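Alanine racemase (Oenococcus oeni PSU-1, PDB 3HUR) belongs to the alanine racemase family, whose chains join an N-terminal TIM-barrel domain to a mainly beta C-terminal domain. Local coordinates at residues 45-58 with 371-383. Sequence-based numbering, arbitrary orientation.
Sequences GLGAIPLAKAFQET and KRIYTGDLAEVIG
Tyr374 reaches from strand 372-375 to the start of helix 48-57 and lies against Pro50, whose ring rides over one face of the phenol. Pro50 CB sits 3.9 Å from the centroid of the Tyr374 ring, 17° off its normal, a CH-pi contact, while CG moves out toward CZ and the hydroxyl. At the ring's edge Tyr374 OH gives its proton to Leu46 O, 2.6 Å away; the ring is held over one face by Pro50 and at its hydroxyl by Leu46 O. Gly47, at the N-cap of the helix, presents no side chain to this hydroxyl; its CA is 3.5 Å from Tyr374 OH. Two residues back along the strand, Arg372, its chain bent at chi2, takes Gly45 O side-on with NE and NH2, the oxygen lying close to the guanidinium plane. Leu366, Ala367 and Ile370 supply carbonyls to its NH1 and NH2, tying the same group to the segment just ahead of the strand.

Beyond Pro50 the contact turns apolar. Ile382 is the largest bump: with CG1 wedged between backbone N and carbonyl carbon (chi1 66°), it sends CD1 into the hollow between Pro50 and Lys53, 3.4 Å from Pro50 O and 3.7 Å from Lys53 CB. The aliphatic start of Lys53 walls that hollow, while its NZ goes off to Ala78 O. Leu378 fits the next dip, its CD1 3.6 Å from Ala54 CB, and its two methyls straddle Thr58 CG2. At the exposed end the Glu57 carboxylate crosses Val381 at about a right angle, OE2 against CG1.

The axes of helices 48-57 and 377-381 come within 9.9 Å of each other, at 96°. This is interdomain packing: the C-terminal strand, parallel to strand 10-15, and its following helix close against an outer helix of the alanine racemase TIM barrel.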
loop_
_atom_site.group_PDB
_atom_site.type_symbol
_atom_site.label_atom_id
_atom_site.label_comp_id
_atom_site.label_asym_id
_atom_site.label_seq_id
_atom_site.Cartn_x
_atom_site.Cartn_y
_atom_site.Cartn_z
ATOM N N GLY A 45 9.410 -15.810 12.698
ATOM C CA GLY A 45 9.702 -14.406 12.883
ATOM C C GLY A 45 9.841 -13.911 14.310
ATOM O O GLY A 45 9.774 -12.711 14.528
ATOM N N LEU A 46 10.067 -14.814 15.254
ATOM C CA LEU A 46 10.234 -14.444 16.662
ATOM C C LEU A 46 11.625 -14.744 17.183
ATOM O O LEU A 46 11.996 -14.248 18.260
ATOM C CB LEU A 46 9.208 -15.151 17.562
ATOM C CG LEU A 46 7.761 -14.864 17.220
ATOM C CD1 LEU A 46 6.876 -15.407 18.297
ATOM C CD2 LEU A 46 7.537 -13.377 17.038
ATOM N N GLY A 47 12.392 -15.555 16.453
ATOM C CA GLY A 47 13.807 -15.748 16.748
ATOM C C GLY A 47 14.126 -17.199 17.034
ATOM O O GLY A 47 13.834 -17.709 18.065
ATOM N N ALA A 48 14.756 -17.871 16.108
ATOM C CA ALA A 48 14.924 -19.313 16.246
ATOM C C ALA A 48 15.938 -19.645 17.350
ATOM O O ALA A 48 15.748 -20.529 18.153
ATOM C CB ALA A 48 15.318 -19.906 14.928
ATOM N N ILE A 49 17.018 -18.910 17.401
ATOM C CA ILE A 49 18.059 -19.178 18.368
ATOM C C ILE A 49 17.579 -19.065 19.808
ATOM O O ILE A 49 17.657 -20.044 20.520
ATOM C CB ILE A 49 19.226 -18.267 18.102
ATOM C CG1 ILE A 49 19.695 -18.516 16.690
ATOM C CG2 ILE A 49 20.341 -18.476 19.083
ATOM C CD1 ILE A 49 21.124 -18.660 16.544
ATOM N N PRO A 50 17.064 -17.890 20.238
ATOM C CA PRO A 50 16.528 -17.746 21.580
ATOM C C PRO A 50 15.430 -18.755 21.902
ATOM O O PRO A 50 15.396 -19.278 23.001
ATOM C CB PRO A 50 15.972 -16.317 21.608
ATOM C CG PRO A 50 16.290 -15.723 20.324
ATOM C CD PRO A 50 17.197 -16.592 19.576
ATOM N N LEU A 51 14.532 -18.997 20.955
ATOM C CA LEU A 51 13.511 -20.037 21.126
ATOM C C LEU A 51 14.188 -21.440 21.343
ATOM O O LEU A 51 13.951 -22.095 22.337
ATOM C CB LEU A 51 12.542 -20.032 19.931
ATOM C CG LEU A 51 11.430 -18.963 19.908
ATOM C CD1 LEU A 51 10.713 -18.973 18.563
ATOM C CD2 LEU A 51 10.451 -19.127 21.051
ATOM N N ALA A 52 15.094 -21.819 20.457
ATOM C CA ALA A 52 15.820 -23.067 20.609
ATOM C C ALA A 52 16.576 -23.182 21.935
ATOM O O ALA A 52 16.470 -24.203 22.598
ATOM C CB ALA A 52 16.740 -23.274 19.488
ATOM N N LYS A 53 17.331 -22.165 22.326
ATOM C CA LYS A 53 18.008 -22.182 23.606
ATOM C C LYS A 53 17.015 -22.342 24.748
ATOM O O LYS A 53 17.274 -23.075 25.681
ATOM C CB LYS A 53 18.777 -20.894 23.856
ATOM C CG LYS A 53 20.037 -20.751 23.076
ATOM C CD LYS A 53 20.642 -19.389 23.380
ATOM C CE LYS A 53 21.998 -19.195 22.719
ATOM N NZ LYS A 53 23.098 -19.923 23.451
ATOM N N ALA A 54 15.907 -21.616 24.715
ATOM C CA ALA A 54 14.892 -21.792 25.745
ATOM C C ALA A 54 14.381 -23.255 25.770
ATOM O O ALA A 54 14.110 -23.795 26.829
ATOM C CB ALA A 54 13.746 -20.852 25.533
ATOM N N PHE A 55 14.249 -23.894 24.617
ATOM C CA PHE A 55 13.737 -25.248 24.640
ATOM C C PHE A 55 14.781 -26.255 25.146
ATOM O O PHE A 55 14.390 -27.265 25.740
ATOM C CB PHE A 55 13.239 -25.698 23.266
ATOM C CG PHE A 55 12.144 -24.853 22.688
ATOM C CD1 PHE A 55 11.251 -24.209 23.477
ATOM C CD2 PHE A 55 12.025 -24.716 21.320
ATOM C CE1 PHE A 55 10.249 -23.448 22.909
ATOM C CE2 PHE A 55 11.038 -23.971 20.762
ATOM C CZ PHE A 55 10.157 -23.326 21.546
ATOM N N GLN A 56 16.072 -26.008 24.873
ATOM C CA GLN A 56 17.174 -26.915 25.313
ATOM C C GLN A 56 17.348 -26.872 26.832
ATOM O O GLN A 56 17.564 -27.882 27.474
ATOM C CB GLN A 56 18.513 -26.551 24.654
ATOM C CG GLN A 56 19.587 -27.608 24.816
ATOM C CD GLN A 56 20.863 -27.313 24.017
ATOM O OE1 GLN A 56 21.050 -27.817 22.912
ATOM N NE2 GLN A 56 21.737 -26.496 24.572
ATOM N N GLU A 57 17.187 -25.693 27.407
ATOM C CA GLU A 57 17.481 -25.491 28.795
ATOM C C GLU A 57 16.380 -26.046 29.655
ATOM O O GLU A 57 16.630 -26.445 30.803
ATOM C CB GLU A 57 17.705 -24.002 29.095
ATOM C CG GLU A 57 17.117 -23.478 30.465
ATOM C CD GLU A 57 18.003 -23.757 31.666
ATOM O OE1 GLU A 57 19.125 -24.223 31.451
ATOM O OE2 GLU A 57 17.588 -23.489 32.823
ATOM N N THR A 58 15.163 -26.013 29.140
ATOM C CA THR A 58 14.013 -26.494 29.892
ATOM C C THR A 58 13.690 -27.933 29.522
ATOM O O THR A 58 12.792 -28.525 30.081
ATOM C CB THR A 58 12.766 -25.666 29.594
ATOM O OG1 THR A 58 12.531 -25.645 28.164
ATOM C CG2 THR A 58 12.932 -24.279 30.155
ATOM N N LYS A 371 12.702 -4.574 16.431
ATOM C CA LYS A 371 13.550 -5.537 17.053
ATOM C C LYS A 371 12.730 -6.453 17.935
ATOM O O LYS A 371 11.714 -6.047 18.501
ATOM C CB LYS A 371 14.599 -4.819 17.902
ATOM C CG LYS A 371 15.557 -5.751 18.648
ATOM C CD LYS A 371 16.995 -5.476 18.286
ATOM C CE LYS A 371 17.981 -6.337 19.095
ATOM N NZ LYS A 371 19.305 -6.306 18.390
ATOM N N ARG A 372 13.208 -7.672 18.079
ATOM C CA ARG A 372 12.637 -8.601 18.998
ATOM C C ARG A 372 13.368 -8.465 20.332
ATOM O O ARG A 372 14.579 -8.568 20.358
ATOM C CB ARG A 372 12.761 -10.021 18.436
ATOM C CG ARG A 372 11.641 -10.420 17.518
ATOM C CD ARG A 372 11.440 -9.509 16.350
ATOM N NE ARG A 372 10.432 -10.083 15.466
ATOM C CZ ARG A 372 9.630 -9.422 14.622
ATOM N NH1 ARG A 372 9.691 -8.122 14.453
ATOM N NH2 ARG A 372 8.754 -10.107 13.912
ATOM N N ILE A 373 12.611 -8.226 21.413
ATOM C CA ILE A 373 13.112 -8.171 22.767
ATOM C C ILE A 373 12.608 -9.398 23.575
ATOM O O ILE A 373 11.431 -9.742 23.528
ATOM C CB ILE A 373 12.634 -6.862 23.444
ATOM C CG1 ILE A 373 13.172 -5.620 22.664
ATOM C CG2 ILE A 373 13.051 -6.781 24.927
ATOM C CD1 ILE A 373 14.664 -5.625 22.319
ATOM N N TYR A 374 13.490 -10.046 24.325
ATOM C CA TYR A 374 13.089 -11.236 25.058
ATOM C C TYR A 374 12.911 -10.935 26.534
ATOM O O TYR A 374 13.818 -10.411 27.173
ATOM C CB TYR A 374 14.095 -12.359 24.793
ATOM C CG TYR A 374 14.191 -12.612 23.323
ATOM C CD1 TYR A 374 15.135 -11.958 22.532
ATOM C CD2 TYR A 374 13.268 -13.438 22.693
ATOM C CE1 TYR A 374 15.170 -12.149 21.138
ATOM C CE2 TYR A 374 13.305 -13.654 21.324
ATOM C CZ TYR A 374 14.224 -13.017 20.554
ATOM O OH TYR A 374 14.179 -13.265 19.218
ATOM N N THR A 375 11.751 -11.287 27.076
ATOM C CA THR A 375 11.461 -11.092 28.517
ATOM C C THR A 375 11.322 -12.409 29.235
ATOM O O THR A 375 11.200 -13.438 28.593
ATOM C CB THR A 375 10.116 -10.412 28.742
ATOM O OG1 THR A 375 9.083 -11.290 28.287
ATOM C CG2 THR A 375 10.031 -9.072 27.991
ATOM N N GLY A 376 11.328 -12.350 30.570
ATOM C CA GLY A 376 11.067 -13.503 31.449
ATOM C C GLY A 376 12.314 -14.172 31.995
ATOM O O GLY A 376 13.400 -13.967 31.482
ATOM N N ASP A 377 12.139 -14.982 33.043
ATOM C CA ASP A 377 13.251 -15.600 33.783
ATOM C C ASP A 377 14.054 -16.478 32.855
ATOM O O ASP A 377 15.278 -16.459 32.861
ATOM C CB ASP A 377 12.730 -16.458 34.967
ATOM C CG ASP A 377 12.074 -15.620 36.111
ATOM O OD1 ASP A 377 12.328 -14.388 36.240
ATOM O OD2 ASP A 377 11.311 -16.219 36.914
ATOM N N LEU A 378 13.371 -17.259 32.038
ATOM C CA LEU A 378 14.089 -18.081 31.050
ATOM C C LEU A 378 15.013 -17.250 30.160
ATOM O O LEU A 378 16.110 -17.660 29.836
ATOM C CB LEU A 378 13.095 -18.815 30.163
ATOM C CG LEU A 378 13.186 -20.324 30.011
ATOM C CD1 LEU A 378 12.267 -20.706 28.850
ATOM C CD2 LEU A 378 14.627 -20.781 29.795
ATOM N N ALA A 379 14.548 -16.077 29.759
ATOM C CA ALA A 379 15.326 -15.158 28.959
ATOM C C ALA A 379 16.647 -14.718 29.614
ATOM O O ALA A 379 17.677 -14.641 28.946
ATOM C CB ALA A 379 14.493 -13.948 28.635
ATOM N N GLU A 380 16.580 -14.408 30.902
ATOM C CA GLU A 380 17.734 -14.076 31.761
ATOM C C GLU A 380 18.728 -15.243 31.726
ATOM O O GLU A 380 19.910 -15.053 31.353
ATOM C CB GLU A 380 17.200 -13.854 33.198
ATOM C CG GLU A 380 17.919 -12.912 34.182
ATOM C CD GLU A 380 17.194 -12.870 35.610
ATOM O OE1 GLU A 380 16.398 -13.796 35.982
ATOM O OE2 GLU A 380 17.432 -11.894 36.374
ATOM N N VAL A 381 18.224 -16.449 32.046
ATOM C CA VAL A 381 19.047 -17.662 32.145
ATOM C C VAL A 381 19.778 -18.014 30.849
ATOM O O VAL A 381 20.932 -18.463 30.898
ATOM C CB VAL A 381 18.200 -18.925 32.562
ATOM C CG1 VAL A 381 19.009 -20.230 32.354
ATOM C CG2 VAL A 381 17.651 -18.813 34.016
ATOM N N ILE A 382 19.143 -17.828 29.683
ATOM C CA ILE A 382 19.830 -18.176 28.418
ATOM C C ILE A 382 20.673 -17.030 27.831
ATOM O O ILE A 382 21.322 -17.193 26.794
ATOM C CB ILE A 382 18.858 -18.770 27.376
ATOM C CG1 ILE A 382 17.837 -17.729 26.916
ATOM C CG2 ILE A 382 18.135 -19.950 27.967
ATOM C CD1 ILE A 382 17.248 -18.032 25.585
ATOM N N GLY A 383 20.678 -15.886 28.507
ATOM C CA GLY A 383 21.552 -14.767 28.135
ATOM C C GLY A 383 21.005 -13.882 27.028
ATOM O O GLY A 383 21.771 -13.300 26.266
#